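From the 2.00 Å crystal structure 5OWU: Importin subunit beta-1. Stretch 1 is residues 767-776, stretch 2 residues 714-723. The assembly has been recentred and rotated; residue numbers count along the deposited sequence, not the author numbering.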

ATOM      1  N   ASP A 767       4.833 -37.100  15.383  1.00 38.24           N
ATOM      2  CA  ASP A 767       4.964 -38.524  15.663  1.00 47.66           C
ATOM      3  C   ASP A 767       4.313 -39.409  14.610  1.00 47.16           C
ATOM      4  O   ASP A 767       4.321 -40.633  14.761  1.00 42.78           O
ATOM      5  CB  ASP A 767       4.352 -38.855  17.032  1.00 51.11           C
ATOM      6  CG  ASP A 767       5.200 -38.374  18.190  1.00 65.06           C
ATOM      7  OD1 ASP A 767       6.403 -38.094  17.982  1.00 67.53           O
ATOM      8  OD2 ASP A 767       4.662 -38.294  19.315  1.00 60.13           O
ATOM      9  N   LYS A 768       3.746 -38.831  13.555  1.00 42.12           N
ATOM     10  CA  LYS A 768       3.002 -39.584  12.549  1.00 33.58           C
ATOM     11  C   LYS A 768       3.598 -39.340  11.167  1.00 34.59           C
ATOM     12  O   LYS A 768       2.917 -38.857  10.254  1.00 36.42           O
ATOM     13  CB  LYS A 768       1.522 -39.213  12.592  1.00 33.14           C
ATOM     14  CG  LYS A 768       0.870 -39.556  13.917  1.00 35.32           C
ATOM     15  CD  LYS A 768       0.560 -41.040  14.013  1.00 44.33           C
ATOM     16  CE  LYS A 768       0.860 -41.611  15.395  1.00 52.24           C
ATOM     17  NZ  LYS A 768       0.435 -40.718  16.500  1.00 59.99           N
ATOM     18  N   PRO A 769       4.873 -39.682  10.975  1.00 36.06           N
ATOM     19  CA  PRO A 769       5.508 -39.425   9.672  1.00 40.09           C
ATOM     20  C   PRO A 769       4.818 -40.117   8.514  1.00 38.77           C
ATOM     21  O   PRO A 769       4.869 -39.608   7.390  1.00 34.51           O
ATOM     22  CB  PRO A 769       6.937 -39.950   9.871  1.00 47.00           C
ATOM     23  CG  PRO A 769       6.832 -40.931  10.984  1.00 47.36           C
ATOM     24  CD  PRO A 769       5.773 -40.392  11.898  1.00 38.63           C
ATOM     25  N   GLU A 770       4.167 -41.262   8.745  1.00 31.06           N
ATOM     26  CA  GLU A 770       3.478 -41.936   7.651  1.00 40.85           C
ATOM     27  C   GLU A 770       2.306 -41.112   7.141  1.00 35.32           C
ATOM     28  O   GLU A 770       1.938 -41.217   5.966  1.00 35.45           O
ATOM     29  CB  GLU A 770       3.002 -43.327   8.090  1.00 41.02           C
ATOM     30  CG  GLU A 770       1.879 -43.336   9.126  1.00 43.74           C
ATOM     31  CD  GLU A 770       2.357 -43.019  10.535  1.00 60.07           C
ATOM     32  OE1 GLU A 770       3.556 -42.703  10.714  1.00 51.41           O
ATOM     33  OE2 GLU A 770       1.524 -43.094  11.465  1.00 61.26           O
ATOM     34  N   ALA A 771       1.710 -40.288   8.000  1.00 28.63           N
ATOM     35  CA  ALA A 771       0.623 -39.430   7.555  1.00 29.26           C
ATOM     36  C   ALA A 771       1.141 -38.252   6.742  1.00 28.04           C
ATOM     37  O   ALA A 771       0.471 -37.799   5.806  1.00 30.78           O
ATOM     38  CB  ALA A 771      -0.179 -38.937   8.759  1.00 34.06           C
ATOM     39  N   LEU A 772       2.328 -37.741   7.081  1.00 29.79           N
ATOM     40  CA  LEU A 772       2.863 -36.575   6.387  1.00 30.97           C
ATOM     41  C   LEU A 772       3.583 -36.950   5.096  1.00 34.68           C
ATOM     42  O   LEU A 772       3.663 -36.128   4.173  1.00 30.56           O
ATOM     43  CB  LEU A 772       3.824 -35.813   7.308  1.00 35.94           C
ATOM     44  CG  LEU A 772       4.373 -34.491   6.769  1.00 38.35           C
ATOM     45  CD1 LEU A 772       3.305 -33.418   6.813  1.00 37.59           C
ATOM     46  CD2 LEU A 772       5.613 -34.049   7.537  1.00 38.17           C
ATOM     47  N   PHE A 773       4.078 -38.184   5.004  1.00 36.86           N
ATOM     48  CA  PHE A 773       5.000 -38.577   3.937  1.00 35.26           C
ATOM     49  C   PHE A 773       4.562 -38.158   2.539  1.00 28.06           C
ATOM     50  O   PHE A 773       5.389 -37.592   1.805  1.00 34.71           O
ATOM     51  CB  PHE A 773       5.220 -40.095   4.002  1.00 37.73           C
ATOM     52  CG  PHE A 773       6.133 -40.620   2.928  1.00 40.32           C
ATOM     53  CD1 PHE A 773       7.471 -40.258   2.900  1.00 38.41           C
ATOM     54  CD2 PHE A 773       5.656 -41.478   1.952  1.00 42.74           C
ATOM     55  CE1 PHE A 773       8.314 -40.738   1.916  1.00 38.71           C
ATOM     56  CE2 PHE A 773       6.500 -41.961   0.960  1.00 40.60           C
ATOM     57  CZ  PHE A 773       7.827 -41.588   0.947  1.00 37.09           C
ATOM     58  N   PRO A 774       3.322 -38.397   2.099  1.00 35.72           N
ATOM     59  CA  PRO A 774       2.971 -38.085   0.704  1.00 33.91           C
ATOM     60  C   PRO A 774       2.859 -36.600   0.392  1.00 28.72           C
ATOM     61  O   PRO A 774       2.552 -36.253  -0.755  1.00 34.31           O
ATOM     62  CB  PRO A 774       1.617 -38.791   0.520  1.00 37.97           C
ATOM     63  CG  PRO A 774       1.056 -38.898   1.893  1.00 35.44           C
ATOM     64  CD  PRO A 774       2.229 -39.113   2.790  1.00 35.04           C
ATOM     65  N   TYR A 775       3.094 -35.714   1.359  1.00 34.88           N
ATOM     66  CA  TYR A 775       2.982 -34.278   1.148  1.00 35.93           C
ATOM     67  C   TYR A 775       4.318 -33.556   1.245  1.00 28.18           C
ATOM     68  O   TYR A 775       4.360 -32.330   1.073  1.00 36.85           O
ATOM     69  CB  TYR A 775       2.000 -33.681   2.165  1.00 31.62           C
ATOM     70  CG  TYR A 775       0.677 -34.396   2.173  1.00 29.23           C
ATOM     71  CD1 TYR A 775      -0.200 -34.267   1.110  1.00 32.17           C
ATOM     72  CD2 TYR A 775       0.311 -35.214   3.234  1.00 33.19           C
ATOM     73  CE1 TYR A 775      -1.404 -34.916   1.102  1.00 32.76           C
ATOM     74  CE2 TYR A 775      -0.897 -35.879   3.232  1.00 30.91           C
ATOM     75  CZ  TYR A 775      -1.750 -35.725   2.165  1.00 31.78           C
ATOM     76  OH  TYR A 775      -2.955 -36.381   2.148  1.00 36.87           O
ATOM     77  N   VAL A 776       5.408 -34.279   1.510  1.00 35.52           N
ATOM     78  CA  VAL A 776       6.700 -33.633   1.732  1.00 33.63           C
ATOM     79  C   VAL A 776       7.113 -32.828   0.507  1.00 37.34           C
ATOM     80  O   VAL A 776       7.519 -31.663   0.617  1.00 40.47           O
ATOM     81  CB  VAL A 776       7.762 -34.679   2.112  1.00 31.43           C
ATOM     82  CG1 VAL A 776       9.152 -34.067   2.148  1.00 28.56           C
ATOM     83  CG2 VAL A 776       7.435 -35.282   3.463  1.00 29.94           C
TER
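Stretch 2 714-723: GADFIPYLND

Stretch 2 runs alongside stretch 1 in the same direction. The CA pairing rises together along both. Lys 768 CA is 7.1 Å from Ala 715 CA. Ala 771 CA is 6.9 Å from Ile 718 CA. Tyr 775 CA is 9.0 Å from Asn 722 CA. The backbones are thus wider apart at the Tyr 775 end. Gly 714 leaves a preceding helix with positive phi, a conformation that favours glycine. A 3-10 segment follows at 715-717, and the chain then continues into a helix that extends past Asp 723. The contact is small, burying 327 Å² over both sides, and is mostly apolar.

Asp 767 does not reach stretch 2. Lys 768 is the N-cap residue of the helix that begins at Pro 769. Its CB points toward stretch 2. The aliphatic part of the chain lies against Ile 718, with Lys 768 CG 4.0 Å from Ile 718 CD1. The chain ends beside Ala 715, with Lys 768 NZ 3.9 Å from Ala 715 CB. No acidic partner from stretch 2 meets the amine.

Pro 769 and Glu 770 make no contact. Ala 771, three residues after Lys 768, points toward stretch 2. Its methyl touches two larger side chains: Ala 771 CB lies 4.0 Å from Ile 718 CG1 and 4.2 Å from Leu 721 CD2. Leu 721 CD2 also sits 3.4 Å from the carbonyl atom Ala 771 O.

Leu 772, Phe 773 and Pro 774 make no contact. Tyr 775 has the largest covered area of stretch 1. Tyr 775 CE2 lies 3.7 Å from Leu 721 CD2. At the ring edge, Asn 722 ND2 donates a nearly linear hydrogen bond of 2.8 Å to Tyr 775 OH. This is the only hydrogen bond between the stretches. Val 776 is out of reach.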

ATOM      1  N   GLY A 714      -3.176 -32.703  17.107  1.00 25.00           N
ATOM      2  CA  GLY A 714      -2.224 -33.741  16.758  1.00 28.58           C
ATOM      3  C   GLY A 714      -2.803 -34.758  15.794  1.00 27.86           C
ATOM      4  O   GLY A 714      -3.376 -34.416  14.752  1.00 24.56           O
ATOM      5  N   ALA A 715      -2.653 -36.036  16.157  1.00 31.24           N
ATOM      6  CA  ALA A 715      -3.084 -37.139  15.303  1.00 31.92           C
ATOM      7  C   ALA A 715      -4.578 -37.099  14.996  1.00 28.22           C
ATOM      8  O   ALA A 715      -4.995 -37.617  13.952  1.00 28.80           O
ATOM      9  CB  ALA A 715      -2.722 -38.471  15.960  1.00 30.69           C
ATOM     10  N   ASP A 716      -5.395 -36.484  15.866  1.00 21.74           N
ATOM     11  CA  ASP A 716      -6.818 -36.354  15.564  1.00 29.06           C
ATOM     12  C   ASP A 716      -7.055 -35.633  14.239  1.00 27.64           C
ATOM     13  O   ASP A 716      -8.159 -35.711  13.681  1.00 26.03           O
ATOM     14  CB  ASP A 716      -7.518 -35.596  16.692  1.00 25.04           C
ATOM     15  CG  ASP A 716      -7.753 -36.447  17.932  1.00 36.34           C
ATOM     16  OD1 ASP A 716      -7.299 -37.608  17.983  1.00 38.63           O
ATOM     17  OD2 ASP A 716      -8.401 -35.937  18.866  1.00 37.39           O
ATOM     18  N   PHE A 717      -6.046 -34.922  13.733  1.00 24.28           N
ATOM     19  CA  PHE A 717      -6.161 -34.158  12.498  1.00 23.07           C
ATOM     20  C   PHE A 717      -6.070 -35.027  11.252  1.00 23.77           C
ATOM     21  O   PHE A 717      -6.450 -34.575  10.169  1.00 25.01           O
ATOM     22  CB  PHE A 717      -5.055 -33.105  12.455  1.00 25.65           C
ATOM     23  CG  PHE A 717      -5.293 -31.999  11.455  1.00 21.67           C
ATOM     24  CD1 PHE A 717      -6.213 -30.997  11.721  1.00 24.34           C
ATOM     25  CD2 PHE A 717      -4.576 -31.947  10.266  1.00 22.95           C
ATOM     26  CE1 PHE A 717      -6.422 -29.966  10.814  1.00 28.43           C
ATOM     27  CE2 PHE A 717      -4.782 -30.923   9.357  1.00 25.47           C
ATOM     28  CZ  PHE A 717      -5.709 -29.933   9.633  1.00 28.60           C
ATOM     29  N   ILE A 718      -5.583 -36.263  11.375  1.00 26.94           N
ATOM     30  CA  ILE A 718      -5.250 -37.046  10.183  1.00 25.71           C
ATOM     31  C   ILE A 718      -6.440 -37.212   9.246  1.00 28.22           C
ATOM     32  O   ILE A 718      -6.253 -37.120   8.024  1.00 31.88           O
ATOM     33  CB  ILE A 718      -4.604 -38.375  10.593  1.00 24.44           C
ATOM     34  CG1 ILE A 718      -3.207 -38.095  11.167  1.00 30.06           C
ATOM     35  CG2 ILE A 718      -4.530 -39.337   9.408  1.00 28.16           C
ATOM     36  CD1 ILE A 718      -2.577 -39.261  11.914  1.00 30.25           C
ATOM     37  N   PRO A 719      -7.667 -37.449   9.711  1.00 25.02           N
ATOM     38  CA  PRO A 719      -8.774 -37.606   8.753  1.00 28.72           C
ATOM     39  C   PRO A 719      -9.055 -36.363   7.920  1.00 30.31           C
ATOM     40  O   PRO A 719      -9.599 -36.495   6.819  1.00 26.57           O
ATOM     41  CB  PRO A 719      -9.966 -37.969   9.649  1.00 28.76           C
ATOM     42  CG  PRO A 719      -9.339 -38.607  10.842  1.00 28.81           C
ATOM     43  CD  PRO A 719      -8.071 -37.837  11.070  1.00 23.76           C
ATOM     44  N   TYR A 720      -8.700 -35.167   8.393  1.00 28.13           N
ATOM     45  CA  TYR A 720      -8.894 -33.942   7.616  1.00 19.81           C
ATOM     46  C   TYR A 720      -7.703 -33.616   6.719  1.00 28.05           C
ATOM     47  O   TYR A 720      -7.838 -32.806   5.785  1.00 30.11           O
ATOM     48  CB  TYR A 720      -9.159 -32.761   8.559  1.00 24.45           C
ATOM     49  CG  TYR A 720     -10.172 -33.056   9.641  1.00 23.35           C
ATOM     50  CD1 TYR A 720     -11.525 -32.827   9.436  1.00 26.56           C
ATOM     51  CD2 TYR A 720      -9.776 -33.560  10.872  1.00 31.13           C
ATOM     52  CE1 TYR A 720     -12.455 -33.095  10.424  1.00 26.46           C
ATOM     53  CE2 TYR A 720     -10.706 -33.833  11.869  1.00 30.16           C
ATOM     54  CZ  TYR A 720     -12.042 -33.605  11.634  1.00 29.95           C
ATOM     55  OH  TYR A 720     -12.974 -33.880  12.614  1.00 29.96           O
ATOM     56  N   LEU A 721      -6.563 -34.268   6.953  1.00 26.96           N
ATOM     57  CA  LEU A 721      -5.304 -33.834   6.363  1.00 33.21           C
ATOM     58  C   LEU A 721      -5.395 -33.728   4.844  1.00 31.55           C
ATOM     59  O   LEU A 721      -5.090 -32.678   4.264  1.00 28.82           O
ATOM     60  CB  LEU A 721      -4.195 -34.799   6.783  1.00 25.20           C
ATOM     61  CG  LEU A 721      -2.788 -34.485   6.296  1.00 32.01           C
ATOM     62  CD1 LEU A 721      -2.336 -33.114   6.781  1.00 31.98           C
ATOM     63  CD2 LEU A 721      -1.838 -35.570   6.776  1.00 33.89           C
ATOM     64  N   ASN A 722      -5.831 -34.799   4.175  1.00 32.57           N
ATOM     65  CA  ASN A 722      -5.877 -34.760   2.719  1.00 32.99           C
ATOM     66  C   ASN A 722      -6.620 -33.520   2.243  1.00 32.00           C
ATOM     67  O   ASN A 722      -6.076 -32.708   1.482  1.00 34.79           O
ATOM     68  CB  ASN A 722      -6.524 -36.029   2.155  1.00 32.43           C
ATOM     69  CG  ASN A 722      -6.268 -36.186   0.668  1.00 41.70           C
ATOM     70  OD1 ASN A 722      -7.191 -36.150  -0.139  1.00 39.71           O
ATOM     71  ND2 ASN A 722      -4.998 -36.319   0.298  1.00 31.69           N
ATOM     72  N   ASP A 723      -7.841 -33.309   2.747  1.00 32.36           N
ATOM     73  CA  ASP A 723      -8.612 -32.168   2.268  1.00 34.20           C
ATOM     74  C   ASP A 723      -7.839 -30.876   2.488  1.00 32.69           C
ATOM     75  O   ASP A 723      -7.682 -30.062   1.565  1.00 36.13           O
ATOM     76  CB  ASP A 723      -9.969 -32.103   2.961  1.00 32.88           C
ATOM     77  CG  ASP A 723     -10.908 -33.191   2.498  1.00 41.33           C
ATOM     78  OD1 ASP A 723     -10.711 -33.725   1.384  1.00 39.46           O
ATOM     79  OD2 ASP A 723     -11.846 -33.505   3.255  1.00 54.40           O
TER